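Local coordinates for protein putative NAD dependent dehydrogenase (Micromonospora echinospora, PDB 6NOR) that binds NAD and probably acts as an oxidoreductase in the biosynthesis of the antibiotic gentamicin, at residues P213-V218 / V341-A346; T75-A80 / E99-Q104. All coordinates share one frame; numbering follows the deposited sequence.

From the N terminus, contact 2 comes first. The chain turns out of edge strand 72-74 of the parallel Rossmann sheet into helix 77-81, re-enters the sheet as the parallel strand 86-91, and closes a short loop when helix 98-107 packs beside helix 77-81. Contact 1 opens later, where strand 215-223 enters the mixed sheet; 122 intervening residues, rich in strand, lead to helix 334-353, which lies against the start of that strand. The two loops therefore follow in series and neither nests nor crosses. The centres of the two contacts are about 30 Å apart, their nearest atoms about 10 Å: contact 2 joins elements of the NAD-binding domain, contact 1 joins the late helix to the other sheet.

Contact 1 of 2, residues P213-V218 / V341-A346; sequences PAIRAV and VETLEA
Ile-215 and Val-218 meet Thr-343 and Ala-346; no side chain among them has a ring, amide or carboxylate, so there are no faces or edges to match, just methyl groups and one hydroxyl. The setting is a helix laid on the mixed sheet of the GFO/IDH/MocA-type fold: strand 215-218 and helix 341-346 run at 25° to each other, their axes 8.8 Å apart. A classic beta bulge, Arg-216 and Ala-217 both facing Glu-240, interrupts the alternation of the strand, and Ile-215 and Val-218, three residues apart, both point toward the helix. Thr-343 is the hub, crossed at about a right angle by each of the two strand side chains. Its methyl, CG2, lies 3.9 Å from Val-218 CG2, while Val-218 CB also meets Ala-346 CB at 4.2 Å. Helix 199-209 packs on the same turn, its Val-203 touching Thr-343 and Leu-344. With OG1 anti to the carbonyl carbon (chi1 -58°), the threonine hydroxyl is hydrogen-bonded to Ala-339 O, one turn back in the helix. Extended at chi2 (-176°), Ile-215 brings its CD1 methyl close to Thr-343 OG1, 3.2 Å away.

Contact 2 of 2, residues T75-A80 / E99-Q104; sequences TTLDEA and EPIAAQ
Leu-77 reaches across to Ile-101 and Gln-104, and the apolar part of the contact is built on its CD2 methyl. That methyl lies 4.1 Å from Ile-101 CG2, an ordinary van der Waals approach between branched side chains. Leu-77 has CG anti to its own nitrogen (chi1 -180°), which carries the branch out toward helix 98-107.

The same methyl serves in the mixed, apolar-on-polar contact. Leu-77 and Gln-104 come from opposite directions, and CD2 of Leu-77 stands above the flat amide of Gln-104, 3.6 Å from its CD and 3.5 Å from its OE1. Gln-104 is stretched out, its CG likewise anti to the nitrogen (chi1 -177°), which carries its amide across to Leu-77 and Asp-78.

Among polar atoms, the far end of that amide comes to Asp-78: NE2 of Gln-104 is 3.0 Å from OD1 of Asp-78. Carboxylate and amide planes are turned 55° apart, and the two side chains cross at about a right angle, on the more open side of the contact.

In the Rossmann fold, helix 77-81 lies in the connection from edge strand 72-74 to strand 86-91, and helix 98-107 in the next, from 86-91 to 111-114. Leu-77 and Ile-101 both rest on Val-30 of strand 25-30, Ile-101 also touches the bound NAD, and Ala-102, which points away from helix 77-81, packs on Leu-128 of helix 122-134.

Contact 1 of 2, residues P213-V218 / V341-A346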
loop_
_atom_site.group_PDB
_atom_site.type_symbol
_atom_site.label_atom_id
_atom_site.label_comp_id
_atom_site.label_asym_id
_atom_site.label_seq_id
_atom_site.Cartn_x
_atom_site.Cartn_y
_atom_site.Cartn_z
ATOM N N PRO A 213 26.724 -12.233 -10.602
ATOM C CA PRO A 213 28.126 -12.256 -10.191
ATOM C C PRO A 213 28.469 -13.500 -9.378
ATOM O O PRO A 213 27.561 -14.174 -8.885
ATOM C CB PRO A 213 28.249 -10.996 -9.329
ATOM C CG PRO A 213 26.916 -10.837 -8.726
ATOM C CD PRO A 213 25.946 -11.268 -9.792
ATOM N N ALA A 214 29.762 -13.791 -9.247
ATOM C CA ALA A 214 30.236 -14.932 -8.473
ATOM C C ALA A 214 29.886 -14.795 -7.001
ATOM O O ALA A 214 29.920 -13.704 -6.452
ATOM C CB ALA A 214 31.737 -15.087 -8.625
ATOM N N ILE A 215 29.551 -15.911 -6.371
ATOM C CA ILE A 215 29.305 -15.942 -4.945
ATOM C C ILE A 215 30.570 -16.330 -4.191
ATOM O O ILE A 215 31.148 -17.369 -4.445
ATOM C CB ILE A 215 28.186 -16.921 -4.618
ATOM C CG1 ILE A 215 26.886 -16.399 -5.223
ATOM C CG2 ILE A 215 28.102 -17.161 -3.109
ATOM C CD1 ILE A 215 25.676 -17.209 -4.908
ATOM N N ARG A 216 30.996 -15.491 -3.259
ATOM C CA ARG A 216 32.227 -15.748 -2.520
ATOM C C ARG A 216 32.000 -16.580 -1.257
ATOM O O ARG A 216 32.739 -17.513 -0.995
ATOM C CB ARG A 216 32.910 -14.432 -2.161
ATOM C CG ARG A 216 34.257 -14.601 -1.463
ATOM C CD ARG A 216 34.874 -13.263 -1.061
ATOM N NE ARG A 216 35.119 -12.401 -2.212
ATOM C CZ ARG A 216 36.119 -12.569 -3.072
ATOM N NH1 ARG A 216 36.974 -13.575 -2.913
ATOM N NH2 ARG A 216 36.263 -11.736 -4.094
ATOM N N ALA A 217 30.989 -16.251 -0.467
ATOM C CA ALA A 217 30.710 -17.028 0.740
ATOM C C ALA A 217 29.215 -17.099 1.082
ATOM O O ALA A 217 28.416 -16.344 0.557
ATOM C CB ALA A 217 31.486 -16.465 1.909
ATOM N N VAL A 218 28.859 -18.013 1.972
ATOM C CA VAL A 218 27.486 -18.244 2.361
ATOM C C VAL A 218 27.421 -18.487 3.861
ATOM O O VAL A 218 28.305 -19.123 4.432
ATOM C CB VAL A 218 26.878 -19.455 1.605
ATOM C CG1 VAL A 218 25.501 -19.760 2.094
ATOM C CG2 VAL A 218 26.815 -19.185 0.111
ATOM N N VAL A 341 22.786 -24.740 -7.278
ATOM C CA VAL A 341 22.943 -25.988 -6.539
ATOM C C VAL A 341 24.110 -25.907 -5.538
ATOM O O VAL A 341 23.996 -26.384 -4.415
ATOM C CB VAL A 341 23.151 -27.205 -7.490
ATOM C CG1 VAL A 341 23.488 -28.441 -6.702
ATOM C CG2 VAL A 341 21.897 -27.464 -8.324
ATOM N N GLU A 342 25.220 -25.297 -5.920
ATOM C CA GLU A 342 26.337 -25.262 -4.989
ATOM C C GLU A 342 26.129 -24.230 -3.890
ATOM O O GLU A 342 26.597 -24.423 -2.770
ATOM C CB GLU A 342 27.668 -25.017 -5.700
ATOM C CG GLU A 342 27.669 -23.991 -6.775
ATOM C CD GLU A 342 28.767 -24.254 -7.797
ATOM O OE1 GLU A 342 29.157 -25.429 -7.956
ATOM O OE2 GLU A 342 29.251 -23.290 -8.430
ATOM N N THR A 343 25.403 -23.161 -4.191
ATOM C CA THR A 343 25.032 -22.232 -3.145
ATOM C C THR A 343 24.192 -22.927 -2.087
ATOM O O THR A 343 24.457 -22.784 -0.903
ATOM C CB THR A 343 24.263 -21.034 -3.677
ATOM O OG1 THR A 343 25.053 -20.361 -4.665
ATOM C CG2 THR A 343 24.013 -20.070 -2.523
ATOM N N LEU A 344 23.211 -23.718 -2.508
ATOM C CA LEU A 344 22.361 -24.417 -1.542
ATOM C C LEU A 344 23.130 -25.461 -0.746
ATOM O O LEU A 344 22.864 -25.661 0.443
ATOM C CB LEU A 344 21.180 -25.104 -2.231
ATOM C CG LEU A 344 20.129 -24.231 -2.924
ATOM C CD1 LEU A 344 19.028 -25.105 -3.502
ATOM C CD2 LEU A 344 19.560 -23.238 -1.950
ATOM N N GLU A 345 24.062 -26.148 -1.395
ATOM C CA GLU A 345 24.844 -27.152 -0.688
ATOM C C GLU A 345 25.747 -26.450 0.325
ATOM O O GLU A 345 25.901 -26.914 1.442
ATOM C CB GLU A 345 25.650 -28.018 -1.669
ATOM C CG GLU A 345 26.994 -28.524 -1.144
ATOM C CD GLU A 345 26.863 -29.787 -0.301
ATOM O OE1 GLU A 345 25.713 -30.232 -0.085
ATOM O OE2 GLU A 345 27.901 -30.325 0.154
ATOM N N ALA A 346 26.295 -25.301 -0.051
ATOM C CA ALA A 346 27.107 -24.518 0.866
ATOM C C ALA A 346 26.277 -24.030 2.047
ATOM O O ALA A 346 26.720 -24.090 3.183
ATOM C CB ALA A 346 27.745 -23.350 0.153
#

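Contact 2 of 2, residues T75-A80 / E99-Q104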
loop_
_atom_site.group_PDB
_atom_site.type_symbol
_atom_site.label_atom_id
_atom_site.label_comp_id
_atom_site.label_asym_id
_atom_site.label_seq_id
_atom_site.Cartn_x
_atom_site.Cartn_y
_atom_site.Cartn_z
ATOM N N THR A 75 2.782 -45.822 -17.472
ATOM C CA THR A 75 3.461 -45.859 -16.194
ATOM C C THR A 75 4.929 -46.133 -16.426
ATOM O O THR A 75 5.720 -46.150 -15.499
ATOM C CB THR A 75 2.866 -46.927 -15.261
ATOM O OG1 THR A 75 2.891 -48.192 -15.919
ATOM C CG2 THR A 75 1.434 -46.594 -14.922
ATOM N N THR A 76 5.293 -46.309 -17.682
ATOM C CA THR A 76 6.654 -46.656 -18.061
ATOM C C THR A 76 7.251 -45.577 -18.933
ATOM O O THR A 76 6.810 -45.376 -20.056
ATOM C CB THR A 76 6.704 -47.987 -18.851
ATOM O OG1 THR A 76 5.950 -48.989 -18.166
ATOM C CG2 THR A 76 8.127 -48.454 -19.035
ATOM N N LEU A 77 8.273 -44.905 -18.429
ATOM C CA LEU A 77 8.980 -43.895 -19.196
ATOM C C LEU A 77 9.439 -44.427 -20.556
ATOM O O LEU A 77 9.493 -43.695 -21.535
ATOM C CB LEU A 77 10.179 -43.368 -18.392
ATOM C CG LEU A 77 11.000 -42.294 -19.100
ATOM C CD1 LEU A 77 10.134 -41.071 -19.357
ATOM C CD2 LEU A 77 12.240 -41.915 -18.306
ATOM N N ASP A 78 9.744 -45.717 -20.616
ATOM C CA ASP A 78 10.286 -46.310 -21.829
ATOM C C ASP A 78 9.271 -46.399 -22.952
ATOM O O ASP A 78 9.640 -46.367 -24.119
ATOM C CB ASP A 78 10.849 -47.698 -21.531
ATOM C CG ASP A 78 12.320 -47.656 -21.155
ATOM O OD1 ASP A 78 13.048 -46.808 -21.716
ATOM O OD2 ASP A 78 12.746 -48.457 -20.294
ATOM N N GLU A 79 7.997 -46.511 -22.604
ATOM C CA GLU A 79 6.966 -46.564 -23.621
ATOM C C GLU A 79 6.916 -45.226 -24.373
ATOM O O GLU A 79 6.868 -45.195 -25.599
ATOM C CB GLU A 79 5.610 -46.905 -23.004
ATOM C CG GLU A 79 4.534 -47.144 -24.039
ATOM C CD GLU A 79 3.252 -47.702 -23.458
ATOM O OE1 GLU A 79 2.350 -48.051 -24.243
ATOM O OE2 GLU A 79 3.136 -47.791 -22.223
ATOM N N ALA A 80 6.975 -44.124 -23.629
ATOM C CA ALA A 80 6.945 -42.794 -24.224
ATOM C C ALA A 80 8.199 -42.519 -25.030
ATOM O O ALA A 80 8.151 -41.812 -26.032
ATOM C CB ALA A 80 6.776 -41.720 -23.139
ATOM N N GLU A 99 17.282 -36.752 -11.364
ATOM C CA GLU A 99 18.528 -37.168 -12.008
ATOM C C GLU A 99 18.409 -38.484 -12.818
ATOM O O GLU A 99 18.827 -38.511 -13.958
ATOM C CB GLU A 99 19.653 -37.277 -10.975
ATOM C CG GLU A 99 21.058 -37.256 -11.581
ATOM C CD GLU A 99 21.505 -38.617 -12.083
ATOM O OE1 GLU A 99 21.088 -39.631 -11.483
ATOM O OE2 GLU A 99 22.259 -38.676 -13.082
ATOM N N PRO A 100 17.861 -39.572 -12.233
ATOM C CA PRO A 100 17.741 -40.782 -13.059
ATOM C C PRO A 100 16.870 -40.569 -14.302
ATOM O O PRO A 100 17.222 -40.997 -15.402
ATOM C CB PRO A 100 17.065 -41.796 -12.133
ATOM C CG PRO A 100 17.168 -41.231 -10.764
ATOM C CD PRO A 100 17.355 -39.774 -10.859
ATOM N N ILE A 101 15.736 -39.909 -14.116
ATOM C CA ILE A 101 14.797 -39.723 -15.205
ATOM C C ILE A 101 15.391 -38.836 -16.296
ATOM O O ILE A 101 15.314 -39.165 -17.475
ATOM C CB ILE A 101 13.466 -39.141 -14.689
ATOM C CG1 ILE A 101 12.703 -40.215 -13.911
ATOM C CG2 ILE A 101 12.602 -38.658 -15.828
ATOM C CD1 ILE A 101 11.390 -39.717 -13.299
ATOM N N ALA A 102 16.008 -37.726 -15.910
ATOM C CA ALA A 102 16.612 -36.839 -16.902
ATOM C C ALA A 102 17.806 -37.469 -17.575
ATOM O O ALA A 102 18.079 -37.170 -18.726
ATOM C CB ALA A 102 17.026 -35.517 -16.271
ATOM N N ALA A 103 18.532 -38.324 -16.857
ATOM C CA ALA A 103 19.696 -38.992 -17.445
ATOM C C ALA A 103 19.251 -39.969 -18.534
ATOM O O ALA A 103 19.893 -40.106 -19.560
ATOM C CB ALA A 103 20.496 -39.716 -16.386
ATOM N N GLN A 104 18.133 -40.633 -18.298
ATOM C CA GLN A 104 17.591 -41.581 -19.265
ATOM C C GLN A 104 16.974 -40.866 -20.486
ATOM O O GLN A 104 17.103 -41.327 -21.612
ATOM C CB GLN A 104 16.557 -42.467 -18.591
ATOM C CG GLN A 104 15.976 -43.536 -19.476
ATOM C CD GLN A 104 14.887 -44.325 -18.781
ATOM O OE1 GLN A 104 14.751 -44.275 -17.550
ATOM N NE2 GLN A 104 14.100 -45.057 -19.565
#